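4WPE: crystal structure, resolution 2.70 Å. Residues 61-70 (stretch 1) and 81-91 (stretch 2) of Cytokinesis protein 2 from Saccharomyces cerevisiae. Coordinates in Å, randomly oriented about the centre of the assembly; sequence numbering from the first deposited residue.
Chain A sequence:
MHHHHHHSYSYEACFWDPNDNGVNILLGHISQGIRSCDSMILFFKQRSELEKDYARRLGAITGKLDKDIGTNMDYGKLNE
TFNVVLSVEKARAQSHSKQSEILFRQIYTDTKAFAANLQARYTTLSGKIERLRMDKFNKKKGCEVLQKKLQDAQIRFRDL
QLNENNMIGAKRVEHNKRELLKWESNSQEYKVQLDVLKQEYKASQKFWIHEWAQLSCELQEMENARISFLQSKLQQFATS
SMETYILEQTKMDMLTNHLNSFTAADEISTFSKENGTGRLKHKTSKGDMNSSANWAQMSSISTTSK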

ATOM      1  N   ILE A  61      -7.613   8.643   5.739  1.00 67.44           N
ATOM      2  CA  ILE A  61      -7.753   9.492   4.562  1.00 61.65           C
ATOM      3  C   ILE A  61      -9.192   9.480   4.055  1.00 66.69           C
ATOM      4  O   ILE A  61      -9.752  10.531   3.739  1.00 72.52           O
ATOM      5  CB  ILE A  61      -6.789   9.055   3.437  1.00 51.47           C
ATOM      6  CG1 ILE A  61      -5.372   9.545   3.747  1.00 57.66           C
ATOM      7  CG2 ILE A  61      -7.233   9.602   2.094  1.00 44.23           C
ATOM      8  CD1 ILE A  61      -4.317   9.040   2.781  1.00 68.11           C
ATOM      9  N   THR A  62      -9.797   8.297   4.000  1.00 71.73           N
ATOM     10  CA  THR A  62     -11.201   8.184   3.615  1.00 78.01           C
ATOM     11  C   THR A  62     -12.101   8.814   4.677  1.00 80.99           C
ATOM     12  O   THR A  62     -13.237   9.195   4.395  1.00 78.42           O
ATOM     13  CB  THR A  62     -11.622   6.718   3.397  1.00 75.85           C
ATOM     14  OG1 THR A  62     -11.509   5.991   4.627  1.00 77.61           O
ATOM     15  CG2 THR A  62     -10.749   6.068   2.337  1.00 69.54           C
ATOM     16  N   GLY A  63     -11.584   8.919   5.897  1.00 83.17           N
ATOM     17  CA  GLY A  63     -12.296   9.584   6.971  1.00 79.16           C
ATOM     18  C   GLY A  63     -12.441  11.070   6.703  1.00 80.65           C
ATOM     19  O   GLY A  63     -13.524  11.636   6.866  1.00 86.35           O
ATOM     20  N   LYS A  64     -11.349  11.706   6.288  1.00 71.45           N
ATOM     21  CA  LYS A  64     -11.378  13.127   5.967  1.00 64.68           C
ATOM     22  C   LYS A  64     -12.164  13.362   4.687  1.00 69.83           C
ATOM     23  O   LYS A  64     -12.751  14.424   4.500  1.00 76.55           O
ATOM     24  CB  LYS A  64      -9.961  13.687   5.825  1.00 59.04           C
ATOM     25  N   LEU A  65     -12.176  12.366   3.809  1.00 69.75           N
ATOM     26  CA  LEU A  65     -12.930  12.468   2.566  1.00 67.41           C
ATOM     27  C   LEU A  65     -14.431  12.427   2.836  1.00 71.93           C
ATOM     28  O   LEU A  65     -15.201  13.148   2.200  1.00 75.67           O
ATOM     29  CB  LEU A  65     -12.534  11.353   1.597  1.00 58.50           C
ATOM     30  CG  LEU A  65     -13.334  11.296   0.292  1.00 56.97           C
ATOM     31  CD1 LEU A  65     -13.282  12.627  -0.446  1.00 51.39           C
ATOM     32  CD2 LEU A  65     -12.836  10.169  -0.599  1.00 52.69           C
ATOM     33  N   ASP A  66     -14.839  11.587   3.785  1.00 71.06           N
ATOM     34  CA  ASP A  66     -16.249  11.462   4.144  1.00 76.30           C
ATOM     35  C   ASP A  66     -16.786  12.772   4.717  1.00 70.03           C
ATOM     36  O   ASP A  66     -17.836  13.258   4.299  1.00 61.21           O
ATOM     37  CB  ASP A  66     -16.450  10.326   5.153  1.00 83.97           C
ATOM     38  CG  ASP A  66     -17.910   9.931   5.307  1.00 92.08           C
ATOM     39  OD1 ASP A  66     -18.704  10.751   5.818  1.00 95.92           O
ATOM     40  OD2 ASP A  66     -18.262   8.793   4.928  1.00 92.97           O
ATOM     41  N   LYS A  67     -16.056  13.337   5.672  1.00 69.75           N
ATOM     42  CA  LYS A  67     -16.452  14.592   6.300  1.00 60.58           C
ATOM     43  C   LYS A  67     -16.474  15.731   5.287  1.00 69.26           C
ATOM     44  O   LYS A  67     -17.306  16.633   5.374  1.00 84.23           O
ATOM     45  CB  LYS A  67     -15.510  14.935   7.459  1.00 54.07           C
ATOM     46  N   ASP A  68     -15.560  15.685   4.322  1.00 67.34           N
ATOM     47  CA  ASP A  68     -15.481  16.733   3.309  1.00 67.41           C
ATOM     48  C   ASP A  68     -16.647  16.662   2.327  1.00 64.57           C
ATOM     49  O   ASP A  68     -17.181  17.691   1.921  1.00 68.64           O
ATOM     50  CB  ASP A  68     -14.153  16.653   2.558  1.00 72.51           C
ATOM     51  CG  ASP A  68     -12.998  17.205   3.366  1.00 76.57           C
ATOM     52  OD1 ASP A  68     -13.125  17.265   4.608  1.00 70.98           O
ATOM     53  OD2 ASP A  68     -11.967  17.576   2.766  1.00 83.67           O
ATOM     54  N   ILE A  69     -17.034  15.450   1.945  1.00 62.53           N
ATOM     55  CA  ILE A  69     -18.184  15.265   1.069  1.00 67.74           C
ATOM     56  C   ILE A  69     -19.448  15.824   1.719  1.00 72.63           C
ATOM     57  O   ILE A  69     -20.230  16.528   1.076  1.00 82.33           O
ATOM     58  CB  ILE A  69     -18.391  13.779   0.716  1.00 67.89           C
ATOM     59  CG1 ILE A  69     -17.303  13.309  -0.251  1.00 66.98           C
ATOM     60  CG2 ILE A  69     -19.763  13.553   0.103  1.00 66.05           C
ATOM     61  CD1 ILE A  69     -17.362  11.831  -0.566  1.00 70.11           C
ATOM     62  N   GLY A  70     -19.629  15.524   3.001  1.00 68.32           N
ATOM     63  CA  GLY A  70     -20.776  16.006   3.749  1.00 69.66           C
ATOM     64  C   GLY A  70     -20.756  17.510   3.957  1.00 78.98           C
ATOM     65  O   GLY A  70     -21.770  18.184   3.761  1.00 81.47           O
TER
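Stretch 2 81-91: TFNVVLSVEKA

Stretch 2 is helical, like stretch 1, and lies against it nearly antiparallel: the two N-to-C directions differ by 159°, and the axes approach to 9.9 Å. No hydrogen bond joins the helices, so the fit rests on shape. Its centre is L86, a knob whose side chain sits in a hollow formed by T62, L65, D66 and I69; L65 and D66 follow T62 by three and four residues and precede I69 by four and three, a spacing that brings all four round one hollow. The CA-to-CB bond of L86 points sideways, but with chi1 t and chi2 p its forked end comes nearer: CD1 lies 3.3 Å from T62 O and 3.9 Å from L65 CD2, while CD2 lies 3.2 Å from D66 OD2 and 4.0 Å from I69 CD1. A branched leucine suits such a pocket because its two methyls can touch different walls, which are mixed, methyls of L65 and I69 beside oxygens of T62 and D66.

Beyond this knob, I69 reaches the other way. With chi1 m and chi2 t it extends its longer arm, so that the terminal methyl is a bump among F82, N83 and L86: CD1 meets F82 CB at 3.8 Å, F82 O at 3.4 Å and N83 OD1 at 3.5 Å. Towards the other end, the backbones are close, T62 CA lying 6.2 Å from L86 CA, and T62 CG2 packs 3.6 Å from E89 CB. At the exposed margin, D66 OD2 and K90 NZ are 4.5 Å apart, opposite charges too distant for a salt bridge.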

ATOM      1  N   THR A  81     -20.599  10.005  -7.445  1.00 86.19           N
ATOM      2  CA  THR A  81     -19.308   9.471  -7.873  1.00 77.17           C
ATOM      3  C   THR A  81     -18.258   9.715  -6.783  1.00 69.72           C
ATOM      4  O   THR A  81     -17.306   8.948  -6.650  1.00 70.84           O
ATOM      5  CB  THR A  81     -18.846  10.081  -9.226  1.00 70.84           C
ATOM      6  OG1 THR A  81     -17.980   9.163  -9.902  1.00 70.60           O
ATOM      7  CG2 THR A  81     -18.122  11.397  -9.031  1.00 77.76           C
ATOM      8  N   PHE A  82     -18.443  10.771  -5.992  1.00 68.17           N
ATOM      9  CA  PHE A  82     -17.537  11.053  -4.885  1.00 68.72           C
ATOM     10  C   PHE A  82     -17.693   9.983  -3.815  1.00 75.58           C
ATOM     11  O   PHE A  82     -16.744   9.665  -3.097  1.00 84.33           O
ATOM     12  CB  PHE A  82     -17.798  12.440  -4.286  1.00 73.83           C
ATOM     13  CG  PHE A  82     -17.110  13.568  -5.014  1.00 75.85           C
ATOM     14  CD1 PHE A  82     -16.676  13.414  -6.320  1.00 75.07           C
ATOM     15  CD2 PHE A  82     -16.889  14.781  -4.380  1.00 78.45           C
ATOM     16  CE1 PHE A  82     -16.045  14.453  -6.983  1.00 74.39           C
ATOM     17  CE2 PHE A  82     -16.257  15.822  -5.039  1.00 81.64           C
ATOM     18  CZ  PHE A  82     -15.835  15.656  -6.341  1.00 78.28           C
ATOM     19  N   ASN A  83     -18.896   9.428  -3.714  1.00 71.57           N
ATOM     20  CA  ASN A  83     -19.183   8.410  -2.712  1.00 71.82           C
ATOM     21  C   ASN A  83     -18.739   7.019  -3.158  1.00 68.06           C
ATOM     22  O   ASN A  83     -18.438   6.162  -2.326  1.00 74.28           O
ATOM     23  CB  ASN A  83     -20.674   8.406  -2.371  1.00 78.32           C
ATOM     24  CG  ASN A  83     -21.080   9.598  -1.519  1.00 81.48           C
ATOM     25  OD1 ASN A  83     -20.335  10.029  -0.636  1.00 83.37           O
ATOM     26  ND2 ASN A  83     -22.265  10.136  -1.780  1.00 83.73           N
ATOM     27  N   VAL A  84     -18.701   6.794  -4.468  1.00 63.81           N
ATOM     28  CA  VAL A  84     -18.164   5.546  -5.000  1.00 61.10           C
ATOM     29  C   VAL A  84     -16.670   5.488  -4.713  1.00 63.46           C
ATOM     30  O   VAL A  84     -16.157   4.467  -4.261  1.00 62.47           O
ATOM     31  CB  VAL A  84     -18.412   5.401  -6.515  1.00 61.34           C
ATOM     32  CG1 VAL A  84     -17.542   4.298  -7.098  1.00 69.84           C
ATOM     33  CG2 VAL A  84     -19.880   5.120  -6.787  1.00 62.87           C
ATOM     34  N   VAL A  85     -15.981   6.597  -4.968  1.00 66.70           N
ATOM     35  CA  VAL A  85     -14.565   6.714  -4.632  1.00 63.07           C
ATOM     36  C   VAL A  85     -14.360   6.439  -3.150  1.00 64.42           C
ATOM     37  O   VAL A  85     -13.440   5.722  -2.758  1.00 69.10           O
ATOM     38  CB  VAL A  85     -14.007   8.111  -4.974  1.00 60.36           C
ATOM     39  CG1 VAL A  85     -12.558   8.231  -4.531  1.00 44.28           C
ATOM     40  CG2 VAL A  85     -14.131   8.386  -6.464  1.00 57.00           C
ATOM     41  N   LEU A  86     -15.241   7.004  -2.333  1.00 70.25           N
ATOM     42  CA  LEU A  86     -15.176   6.830  -0.891  1.00 65.26           C
ATOM     43  C   LEU A  86     -15.351   5.369  -0.492  1.00 61.74           C
ATOM     44  O   LEU A  86     -14.615   4.861   0.353  1.00 64.07           O
ATOM     45  CB  LEU A  86     -16.235   7.693  -0.207  1.00 63.28           C
ATOM     46  CG  LEU A  86     -16.285   7.636   1.319  1.00 62.78           C
ATOM     47  CD1 LEU A  86     -14.921   7.953   1.907  1.00 57.32           C
ATOM     48  CD2 LEU A  86     -17.332   8.608   1.836  1.00 62.02           C
ATOM     49  N   SER A  87     -16.317   4.695  -1.107  1.00 63.71           N
ATOM     50  CA  SER A  87     -16.610   3.307  -0.752  1.00 67.74           C
ATOM     51  C   SER A  87     -15.566   2.344  -1.320  1.00 70.03           C
ATOM     52  O   SER A  87     -15.206   1.356  -0.677  1.00 71.39           O
ATOM     53  CB  SER A  87     -18.010   2.913  -1.233  1.00 63.99           C
ATOM     54  OG  SER A  87     -17.988   2.451  -2.571  1.00 65.38           O
ATOM     55  N   VAL A  88     -15.085   2.634  -2.524  1.00 68.71           N
ATOM     56  CA  VAL A  88     -14.038   1.831  -3.145  1.00 66.85           C
ATOM     57  C   VAL A  88     -12.778   1.825  -2.286  1.00 63.75           C
ATOM     58  O   VAL A  88     -12.184   0.774  -2.046  1.00 62.34           O
ATOM     59  CB  VAL A  88     -13.691   2.350  -4.560  1.00 70.38           C
ATOM     60  CG1 VAL A  88     -12.293   1.908  -4.978  1.00 77.07           C
ATOM     61  CG2 VAL A  88     -14.735   1.893  -5.568  1.00 70.30           C
ATOM     62  N   GLU A  89     -12.390   3.001  -1.806  1.00 64.00           N
ATOM     63  CA  GLU A  89     -11.141   3.147  -1.068  1.00 62.18           C
ATOM     64  C   GLU A  89     -11.197   2.539   0.331  1.00 57.55           C
ATOM     65  O   GLU A  89     -10.194   2.025   0.817  1.00 64.91           O
ATOM     66  CB  GLU A  89     -10.748   4.624  -0.980  1.00 66.35           C
ATOM     67  CG  GLU A  89     -10.299   5.222  -2.308  1.00 72.94           C
ATOM     68  CD  GLU A  89      -9.015   4.599  -2.830  1.00 81.16           C
ATOM     69  OE1 GLU A  89      -7.927   4.998  -2.362  1.00 84.12           O
ATOM     70  OE2 GLU A  89      -9.093   3.709  -3.704  1.00 84.51           O
ATOM     71  N   LYS A  90     -12.355   2.588   0.982  1.00 62.20           N
ATOM     72  CA  LYS A  90     -12.464   1.978   2.305  1.00 69.70           C
ATOM     73  C   LYS A  90     -12.537   0.457   2.174  1.00 65.26           C
ATOM     74  O   LYS A  90     -12.243  -0.268   3.124  1.00 67.70           O
ATOM     75  CB  LYS A  90     -13.678   2.511   3.073  1.00 72.17           C
ATOM     76  CG  LYS A  90     -14.993   2.412   2.338  1.00 80.78           C
ATOM     77  CD  LYS A  90     -16.161   2.741   3.254  1.00 91.03           C
ATOM     78  CE  LYS A  90     -16.027   4.132   3.853  1.00 91.68           C
ATOM     79  NZ  LYS A  90     -17.131   4.430   4.808  1.00 87.58           N
ATOM     80  N   ALA A  91     -12.917  -0.020   0.992  1.00 61.38           N
ATOM     81  CA  ALA A  91     -12.899  -1.451   0.703  1.00 60.15           C
ATOM     82  C   ALA A  91     -11.462  -1.954   0.578  1.00 63.24           C
ATOM     83  O   ALA A  91     -11.129  -3.035   1.067  1.00 68.13           O
ATOM     84  CB  ALA A  91     -13.681  -1.754  -0.564  1.00 45.31           C
TER